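Local coordinates for protein putative enoyl-CoA hydratase/isomerase (Mycobacterium abscessus, PDB 3RSI) that probably acts as a hydro-lyase of lipid metabolism, a crotonase-like member of the enoyl-CoA hydratase/isomerase family, at residues Ser34-Met37 with Val38-Ala42; Gln122-Asp125 with Ile126-Ser129; Ala215-Ala218 with Ile219-Gly223; Ala232-Ala235 with Arg236-Pro240. All blocks are in the same frame, centred on the assembly; numbering follows the deposited sequence.

Contact 1: residues Ser34-Met37 with Val38-Ala42; sequences STNM and VSQFA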
loop_
_atom_site.group_PDB
_atom_site.type_symbol
_atom_site.label_atom_id
_atom_site.label_comp_id
_atom_site.label_asym_id
_atom_site.label_seq_id
_atom_site.Cartn_x
_atom_site.Cartn_y
_atom_site.Cartn_z
ATOM N N SER B 34 15.037 -19.407 17.899
ATOM C CA SER B 34 16.367 -19.962 18.156
ATOM C C SER B 34 16.789 -20.712 16.901
ATOM O O SER B 34 15.956 -20.999 16.039
ATOM C CB SER B 34 16.319 -20.928 19.326
ATOM O OG SER B 34 15.441 -22.007 19.034
ATOM N N THR B 35 18.074 -21.044 16.800
ATOM C CA THR B 35 18.575 -21.797 15.651
ATOM C C THR B 35 17.777 -23.086 15.522
ATOM O O THR B 35 17.372 -23.467 14.432
ATOM C CB THR B 35 20.061 -22.123 15.809
ATOM O OG1 THR B 35 20.248 -22.828 17.041
ATOM C CG2 THR B 35 20.894 -20.844 15.827
ATOM N N ASN B 36 17.524 -23.728 16.654
ATOM C CA ASN B 36 16.710 -24.930 16.734
ATOM C C ASN B 36 15.299 -24.791 16.160
ATOM O O ASN B 36 14.861 -25.615 15.355
ATOM C CB ASN B 36 16.569 -25.331 18.200
ATOM C CG ASN B 36 16.638 -26.794 18.407
ATOM O OD1 ASN B 36 16.017 -27.561 17.670
ATOM N ND2 ASN B 36 17.397 -27.215 19.433
ATOM N N MET B 37 14.586 -23.774 16.633
ATOM C CA MET B 37 13.245 -23.463 16.164
ATOM C C MET B 37 13.275 -23.181 14.665
ATOM O O MET B 37 12.388 -23.600 13.937
ATOM C CB MET B 37 12.663 -22.251 16.916
ATOM C CG MET B 37 11.157 -22.107 16.716
ATOM S SD MET B 37 10.448 -20.608 17.344
ATOM C CE MET B 37 10.840 -20.817 19.093
ATOM N N VAL B 38 14.291 -22.462 14.207
ATOM C CA VAL B 38 14.367 -22.130 12.789
ATOM C C VAL B 38 14.584 -23.388 11.944
ATOM O O VAL B 38 13.938 -23.542 10.911
ATOM C CB VAL B 38 15.417 -21.037 12.479
ATOM C CG1 VAL B 38 15.566 -20.851 10.962
ATOM C CG2 VAL B 38 15.028 -19.710 13.132
ATOM N N SER B 39 15.455 -24.302 12.382
ATOM C CA SER B 39 15.572 -25.621 11.713
ATOM C C SER B 39 14.241 -26.378 11.692
ATOM O O SER B 39 13.873 -26.987 10.677
ATOM C CB SER B 39 16.629 -26.504 12.379
ATOM O OG SER B 39 17.881 -25.845 12.326
ATOM N N GLN B 40 13.520 -26.335 12.814
ATOM C CA GLN B 40 12.236 -27.017 12.903
ATOM C C GLN B 40 11.206 -26.336 11.988
ATOM O O GLN B 40 10.366 -27.018 11.401
ATOM C CB GLN B 40 11.753 -27.072 14.358
ATOM C CG GLN B 40 12.596 -28.028 15.240
ATOM C CD GLN B 40 12.272 -27.934 16.724
ATOM O OE1 GLN B 40 11.430 -27.131 17.143
ATOM N NE2 GLN B 40 12.952 -28.758 17.541
ATOM N N PHE B 41 11.276 -25.003 11.863
ATOM C CA PHE B 41 10.467 -24.281 10.864
ATOM C C PHE B 41 10.743 -24.816 9.430
ATOM O O PHE B 41 9.802 -25.167 8.684
ATOM C CB PHE B 41 10.744 -22.771 10.904
ATOM C CG PHE B 41 9.804 -21.981 11.814
ATOM C CD1 PHE B 41 8.419 -22.090 11.675
ATOM C CD2 PHE B 41 10.304 -21.149 12.789
ATOM C CE1 PHE B 41 7.563 -21.381 12.494
ATOM C CE2 PHE B 41 9.449 -20.429 13.625
ATOM C CZ PHE B 41 8.070 -20.538 13.466
ATOM N N ALA B 42 12.021 -24.860 9.049
ATOM C CA ALA B 42 12.384 -25.315 7.698
ATOM C C ALA B 42 11.763 -26.665 7.428
ATOM O O ALA B 42 11.130 -26.870 6.393
ATOM C CB ALA B 42 13.913 -25.353 7.488
#
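The carbonyls of S34, T35, N36 and M37 accept in turn from the amides of V38, S39, Q40 and F41, the opening i to i+4 bonds of helix 35-50; the last is short, F41 N to M37 O at 2.7 Å. S34 is the N-cap: its OG takes the M37 amide at 3.1 Å in a nearly straight bond (168°) and is also hydrogen-bonded to E10 OE1. T35 O carries two donors from one residue, S39 N and, at 3.2 Å, S39 OG, the hydroxyl coming from above the carbonyl plane. M37 and F41 lie side by side and point the same way. Because M37 CG is turned away from its own amide (chi1 -166°), the chain runs alongside the ring and SD stops 3.9 Å from F41 CE2, an oblique Met-aromatic contact, and both residues pack on M24 of strand 19-24. N36 and Q40 cross with amide planes 63° apart, OD1 and NE2 poorly aligned for a bond; Q40 OE1 instead accepts from L11 N. V38 and S39 pack on I91 and T90 of a neighbouring subunit. This is a serine-capped helix start in a beta-alpha-beta crossover between strands 19-24 and 56-61, part of the crotonase fold.

Contact 2: residues Gln122-Asp125 with Ile126-Ser129; sequences QQTD and IRVS
R127 NH2 donates to the carbonyl oxygen of T124 at 2.8 Å, with an N-H...O angle of 158°, and this bond folds the arginine back over the turn that precedes its own strand. T124 O sits at the edge of the guanidinium, only 9° out of its plane, and NE of R127 adds a second, weak bond to the same oxygen at 3.3 Å. The T124 hydroxyl lies beside the arm of the arginine, its OG1 3.3 Å from R127 CG and 3.1 Å from R127 NE. With chi1 at 70°, OG1 is tucked between the threonine's own amide and carbonyl, and it is hydrogen-bonded to L121 O at the end of the preceding helix. The two side chains cross at an angle, the R127 chain extended from CG to NE.

In the next shell, Q157 ties the guanidinium to the turn: its OE1 accepts from R127 NH2 while its NE2 donates to Q122 O. R127 NH1 is held by L183 O. Together these acceptors hold the rotation of the guanidinium and take up N-H groups of a buried arginine, and their oxygens probably offset part of its charge. D125, whose carboxylate stays 6.5 Å (OD1) from R127 NH2, is instead paired through OD2 with K216 and with the amide of L105, and its carbonyl accepts from T161 of a neighbouring subunit. The arrangement is an arginine folded back onto the loop that joins helix 116-121 to strand 126-130, the middle strand of the parallel sheet 105-109, 126-130, 186-188 of this crotonase-like domain.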
loop_
_atom_site.group_PDB
_atom_site.type_symbol
_atom_site.label_atom_id
_atom_site.label_comp_id
_atom_site.label_asym_id
_atom_site.label_seq_id
_atom_site.Cartn_x
_atom_site.Cartn_y
_atom_site.Cartn_z
ATOM N N GLN B 122 6.281 13.302 0.575
ATOM C CA GLN B 122 6.460 11.914 0.192
ATOM C C GLN B 122 7.908 11.427 0.341
ATOM O O GLN B 122 8.134 10.231 0.396
ATOM C CB GLN B 122 5.916 11.665 -1.217
ATOM C CG GLN B 122 4.388 11.762 -1.271
ATOM C CD GLN B 122 3.876 12.086 -2.655
ATOM O OE1 GLN B 122 3.804 11.208 -3.511
ATOM N NE2 GLN B 122 3.524 13.355 -2.888
ATOM N N GLN B 123 8.857 12.355 0.480
ATOM C CA GLN B 123 10.254 12.040 0.742
ATOM C C GLN B 123 10.640 12.290 2.215
ATOM O O GLN B 123 11.809 12.152 2.595
ATOM C CB GLN B 123 11.169 12.814 -0.211
ATOM C CG GLN B 123 11.183 12.250 -1.644
ATOM C CD GLN B 123 12.120 11.061 -1.774
ATOM O OE1 GLN B 123 11.801 9.979 -1.337
ATOM N NE2 GLN B 123 13.303 11.278 -2.330
ATOM N N THR B 124 9.668 12.660 3.036
ATOM C CA THR B 124 9.834 12.553 4.469
ATOM C C THR B 124 9.507 11.119 4.895
ATOM O O THR B 124 8.741 10.417 4.233
ATOM C CB THR B 124 8.943 13.565 5.255
ATOM O OG1 THR B 124 7.557 13.206 5.158
ATOM C CG2 THR B 124 9.181 14.985 4.764
ATOM N N ASP B 125 10.068 10.708 6.019
ATOM C CA ASP B 125 9.956 9.318 6.496
ATOM C C ASP B 125 8.821 9.086 7.467
ATOM O O ASP B 125 8.067 8.106 7.343
ATOM C CB ASP B 125 11.272 8.934 7.159
ATOM C CG ASP B 125 12.426 9.055 6.196
ATOM O OD1 ASP B 125 12.293 8.520 5.080
ATOM O OD2 ASP B 125 13.426 9.699 6.521
ATOM N N ILE B 126 8.757 9.962 8.456
ATOM C CA ILE B 126 7.860 9.862 9.604
ATOM C C ILE B 126 7.081 11.169 9.641
ATOM O O ILE B 126 7.652 12.244 9.442
ATOM C CB ILE B 126 8.665 9.668 10.921
ATOM C CG1 ILE B 126 9.498 8.378 10.848
ATOM C CG2 ILE B 126 7.742 9.656 12.144
ATOM C CD1 ILE B 126 10.628 8.290 11.901
ATOM N N ARG B 127 5.776 11.084 9.858
ATOM C CA ARG B 127 4.910 12.230 9.568
ATOM C C ARG B 127 3.891 12.428 10.662
ATOM O O ARG B 127 3.097 11.531 10.942
ATOM C CB ARG B 127 4.202 12.015 8.229
ATOM C CG ARG B 127 5.155 11.895 7.050
ATOM C CD ARG B 127 4.511 11.321 5.801
ATOM N NE ARG B 127 5.525 10.870 4.830
ATOM C CZ ARG B 127 5.285 10.124 3.755
ATOM N NH1 ARG B 127 4.051 9.740 3.472
ATOM N NH2 ARG B 127 6.286 9.748 2.968
ATOM N N VAL B 128 3.921 13.614 11.260
ATOM C CA VAL B 128 3.000 13.994 12.316
ATOM C C VAL B 128 2.111 15.127 11.800
ATOM O O VAL B 128 2.613 16.175 11.352
ATOM C CB VAL B 128 3.749 14.514 13.564
ATOM C CG1 VAL B 128 2.734 14.872 14.676
ATOM C CG2 VAL B 128 4.768 13.477 14.047
ATOM N N SER B 129 0.798 14.930 11.873
ATOM C CA SER B 129 -0.140 15.955 11.409
ATOM C C SER B 129 -0.866 16.658 12.546
ATOM O O SER B 129 -1.524 16.028 13.390
ATOM C CB SER B 129 -1.185 15.349 10.474
ATOM O OG SER B 129 -2.067 16.342 9.995
#

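Contact 3: residues Ala215-Ala218 with Ile219-Gly223; sequences AKEA and IVRSG
The guanidinium of R221 receives the carboxylate of E217 at its edge: OE2 lies near the guanidinium plane, 2.8 Å from R221 NE, in a salt bridge with an N-H...O angle of 157°. The two flat groups are steeply turned, 68° apart, and NE reaches OE2 on its anti side, somewhat out of the carboxylate plane. This is therefore a single-pronged bridge rather than a paired, coplanar one. The side chains cross obliquely one helical turn apart, and the aliphatic part of R221 takes part too, CG coming to 3.9 Å from E217 CG. E217 leaves the helix with CG opposite its backbone N (chi1 -178°) and stays extended, which carries the carboxylate forward toward R221.

Toward the C-terminal end of the helix, S222 OG bends back to A218 O at 2.6 Å, its first torsion bringing the hydroxyl beside the backbone. The same carbonyl accepts S222 N at 3.0 Å, giving A218 O two donors near the helix end, where G223 turns away with positive phi. S222 OG and G223 O also bind K155 of a neighbouring subunit. K216, fully extended, runs alongside V220, with K216 CG 4.2 Å from V220 CG2, and its NZ finds D125 and K103 O. Around the helix, charge is thus met in different ways: an i to i+4 ion pair clips successive turns of helix 209-222, the carbonyl-rich C-terminal end probably gains electrostatic compensation from the lysine of the adjoining subunit, and the buried lysine is probably neutralised largely by its aspartate partner.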
loop_
_atom_site.group_PDB
_atom_site.type_symbol
_atom_site.label_atom_id
_atom_site.label_comp_id
_atom_site.label_asym_id
_atom_site.label_seq_id
_atom_site.Cartn_x
_atom_site.Cartn_y
_atom_site.Cartn_z
ATOM N N ALA B 215 19.301 1.137 7.341
ATOM C CA ALA B 215 17.899 0.699 7.302
ATOM C C ALA B 215 17.063 1.577 6.355
ATOM O O ALA B 215 16.327 1.070 5.503
ATOM C CB ALA B 215 17.295 0.666 8.711
ATOM N N LYS B 216 17.177 2.887 6.492
ATOM C CA LYS B 216 16.489 3.784 5.556
ATOM C C LYS B 216 16.921 3.536 4.114
ATOM O O LYS B 216 16.091 3.465 3.229
ATOM C CB LYS B 216 16.695 5.255 5.909
ATOM C CG LYS B 216 15.952 6.209 4.920
ATOM C CD LYS B 216 16.032 7.719 5.308
ATOM C CE LYS B 216 15.423 8.562 4.200
ATOM N NZ LYS B 216 15.246 10.003 4.545
ATOM N N GLU B 217 18.211 3.373 3.882
ATOM C CA GLU B 217 18.705 3.179 2.533
ATOM C C GLU B 217 18.230 1.853 1.966
ATOM O O GLU B 217 17.893 1.782 0.776
ATOM C CB GLU B 217 20.236 3.264 2.483
ATOM C CG GLU B 217 20.782 3.113 1.064
ATOM C CD GLU B 217 22.255 3.367 0.971
ATOM O OE1 GLU B 217 22.884 3.710 1.989
ATOM O OE2 GLU B 217 22.786 3.211 -0.140
ATOM N N ALA B 218 18.152 0.811 2.810
ATOM C CA ALA B 218 17.676 -0.509 2.340
ATOM C C ALA B 218 16.178 -0.460 2.001
ATOM O O ALA B 218 15.734 -0.995 0.980
ATOM C CB ALA B 218 17.994 -1.636 3.377
ATOM N N ILE B 219 15.415 0.213 2.859
ATOM C CA ILE B 219 13.986 0.411 2.636
ATOM C C ILE B 219 13.754 1.155 1.321
ATOM O O ILE B 219 12.969 0.702 0.497
ATOM C CB ILE B 219 13.328 1.192 3.796
ATOM C CG1 ILE B 219 13.281 0.331 5.064
ATOM C CG2 ILE B 219 11.938 1.595 3.448
ATOM C CD1 ILE B 219 13.073 1.157 6.350
ATOM N N VAL B 220 14.453 2.273 1.117
ATOM C CA VAL B 220 14.253 3.072 -0.089
ATOM C C VAL B 220 14.774 2.414 -1.366
ATOM O O VAL B 220 14.050 2.324 -2.360
ATOM C CB VAL B 220 14.875 4.453 0.042
ATOM C CG1 VAL B 220 14.712 5.210 -1.280
ATOM C CG2 VAL B 220 14.223 5.238 1.238
ATOM N N ARG B 221 16.017 1.950 -1.339
ATOM C CA ARG B 221 16.652 1.428 -2.540
ATOM C C ARG B 221 16.111 0.061 -2.960
ATOM O O ARG B 221 16.086 -0.228 -4.135
ATOM C CB ARG B 221 18.177 1.376 -2.382
ATOM C CG ARG B 221 18.846 2.755 -2.314
ATOM C CD ARG B 221 20.351 2.635 -2.632
ATOM N NE ARG B 221 21.085 3.849 -2.269
ATOM C CZ ARG B 221 21.138 4.975 -2.997
ATOM N NH1 ARG B 221 20.513 5.079 -4.174
ATOM N NH2 ARG B 221 21.841 6.013 -2.542
ATOM N N SER B 222 15.645 -0.767 -2.021
ATOM C CA SER B 222 15.041 -2.048 -2.423
ATOM C C SER B 222 13.735 -1.828 -3.151
ATOM O O SER B 222 13.353 -2.645 -3.997
ATOM C CB SER B 222 14.813 -2.990 -1.245
ATOM O OG SER B 222 13.938 -2.442 -0.304
ATOM N N GLY B 223 13.052 -0.733 -2.814
ATOM C CA GLY B 223 11.827 -0.343 -3.497
ATOM C C GLY B 223 10.819 -1.473 -3.570
ATOM O O GLY B 223 10.662 -2.263 -2.619
#

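Contact 4: residues Ala232-Ala235 with Arg236-Pro240; sequences AIEA and RLTRP
T238 keeps OG1 on the amide side of its CA, opposite its own carbonyl carbon (chi1 -66°), and this rotation lets the hydroxyl reach back one turn to E234 O at 2.8 Å; R239, bent at chi3 (-134°), folds its guanidinium back over A235. Both sit on helix 227-242, which packs against helix 209-222 as a helical hairpin in the C-terminal part of this crotonase-like chain. The threonine hydroxyl comes from above the E234 carbonyl plane, 46° out of it, while T238 N makes weak bonds to E234 O and A235 O. One step on, R239 N donates to A235 O at 2.9 Å in a regular i to i+4 bond, and the helix then kinks at P240, which has no amide hydrogen to give.

One face of the R239 guanidinium lies over A235 O, 3.8 Å from the plane and above its centre. I233 and R236 run side by side, CG1 of I233 3.9 Å from R236 NH1, and both touch R221 of the partner helix. L237 CD1 comes within 4.3 Å of I233 CG2, and L237 packs on E217 and A218. The E234 carboxylate reaches a neighbouring subunit, where OE2 accepts from V152 N. At the tip of R239 a water accepts from NH2 at 2.6 Å and donates to A232 O at 2.9 Å.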
loop_
_atom_site.group_PDB
_atom_site.type_symbol
_atom_site.label_atom_id
_atom_site.label_comp_id
_atom_site.label_asym_id
_atom_site.label_seq_id
_atom_site.Cartn_x
_atom_site.Cartn_y
_atom_site.Cartn_z
ATOM N N ALA B 232 18.823 -8.831 -2.259
ATOM C CA ALA B 232 20.268 -8.602 -2.439
ATOM C C ALA B 232 20.693 -7.198 -1.971
ATOM O O ALA B 232 21.708 -7.054 -1.292
ATOM C CB ALA B 232 20.692 -8.815 -3.903
ATOM N N ILE B 233 19.902 -6.183 -2.336
ATOM C CA ILE B 233 20.116 -4.785 -1.899
ATOM C C ILE B 233 20.087 -4.710 -0.359
ATOM O O ILE B 233 21.008 -4.181 0.278
ATOM C CB ILE B 233 19.052 -3.830 -2.527
ATOM C CG1 ILE B 233 19.284 -3.689 -4.032
ATOM C CG2 ILE B 233 19.058 -2.466 -1.860
ATOM C CD1 ILE B 233 18.137 -2.978 -4.796
ATOM N N GLU B 234 19.046 -5.290 0.227
ATOM C CA GLU B 234 18.921 -5.391 1.682
ATOM C C GLU B 234 20.160 -6.039 2.347
ATOM O O GLU B 234 20.674 -5.533 3.342
ATOM C CB GLU B 234 17.661 -6.187 2.028
ATOM C CG GLU B 234 17.391 -6.330 3.540
ATOM C CD GLU B 234 16.086 -7.054 3.804
ATOM O OE1 GLU B 234 16.013 -8.273 3.504
ATOM O OE2 GLU B 234 15.124 -6.392 4.260
ATOM N N ALA B 235 20.634 -7.152 1.792
ATOM C CA ALA B 235 21.785 -7.877 2.368
ATOM C C ALA B 235 23.059 -7.031 2.321
ATOM O O ALA B 235 23.840 -7.016 3.280
ATOM C CB ALA B 235 22.009 -9.198 1.649
ATOM N N ARG B 236 23.250 -6.317 1.219
ATOM C CA ARG B 236 24.447 -5.496 1.020
ATOM C C ARG B 236 24.553 -4.423 2.099
ATOM O O ARG B 236 25.655 -4.091 2.568
ATOM C CB ARG B 236 24.430 -4.844 -0.372
ATOM C CG ARG B 236 25.493 -3.765 -0.608
ATOM C CD ARG B 236 25.362 -3.076 -1.985
ATOM N NE ARG B 236 24.469 -1.899 -1.973
ATOM C CZ ARG B 236 23.404 -1.727 -2.765
ATOM N NH1 ARG B 236 23.061 -2.640 -3.677
ATOM N NH2 ARG B 236 22.675 -0.616 -2.658
ATOM N N LEU B 237 23.405 -3.883 2.487
ATOM C CA LEU B 237 23.333 -2.856 3.540
ATOM C C LEU B 237 23.238 -3.467 4.960
ATOM O O LEU B 237 23.545 -2.815 5.949
ATOM C CB LEU B 237 22.130 -1.937 3.254
ATOM C CG LEU B 237 22.377 -1.011 2.047
ATOM C CD1 LEU B 237 21.095 -0.496 1.376
ATOM C CD2 LEU B 237 23.210 0.162 2.520
ATOM N N THR B 238 22.822 -4.719 5.060
ATOM C CA THR B 238 22.717 -5.371 6.364
ATOM C C THR B 238 24.078 -5.863 6.868
ATOM O O THR B 238 24.381 -5.751 8.051
ATOM C CB THR B 238 21.697 -6.513 6.296
ATOM O OG1 THR B 238 20.395 -5.950 6.071
ATOM C CG2 THR B 238 21.681 -7.350 7.582
ATOM N N ARG B 239 24.895 -6.392 5.962
ATOM C CA ARG B 239 26.185 -6.992 6.324
ATOM C C ARG B 239 27.088 -6.054 7.121
ATOM O O ARG B 239 27.604 -6.460 8.159
ATOM C CB ARG B 239 26.942 -7.509 5.086
ATOM C CG ARG B 239 26.469 -8.841 4.573
ATOM C CD ARG B 239 27.292 -9.327 3.365
ATOM N NE ARG B 239 26.410 -9.818 2.302
ATOM C CZ ARG B 239 26.234 -9.259 1.102
ATOM N NH1 ARG B 239 26.906 -8.170 0.720
ATOM N NH2 ARG B 239 25.382 -9.819 0.254
ATOM N N PRO B 240 27.292 -4.804 6.637
ATOM C CA PRO B 240 28.108 -3.841 7.381
ATOM C C PRO B 240 27.556 -3.565 8.781
ATOM O O PRO B 240 28.333 -3.382 9.708
ATOM C CB PRO B 240 28.057 -2.578 6.507
ATOM C CG PRO B 240 27.802 -3.060 5.165
ATOM C CD PRO B 240 26.884 -4.252 5.338
HETATM O O HOH W 1 23.738 -9.044 -1.587
#

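Overall arrangement
Along the chain the contacts follow in order, 1 to 4, without overlap. Contact 1, on helix 35-50, stands apart: its centre is about 38 Å from that of contact 2, on the other side of the chain's centre, and about 23 Å from that of contact 4. The other three form a connected row. Contacts 2 and 3, centres about 16 Å apart, are joined by the D125-K216 salt bridge, tying the turn before strand 126-130 to helix 209-222. Contacts 3 and 4, about 10 Å between centres, pack I233 and L237 of helix 227-242 onto helix 209-222. All four also touch the second subunit of the three-chain assembly, so these local turns lie at or near its interfaces.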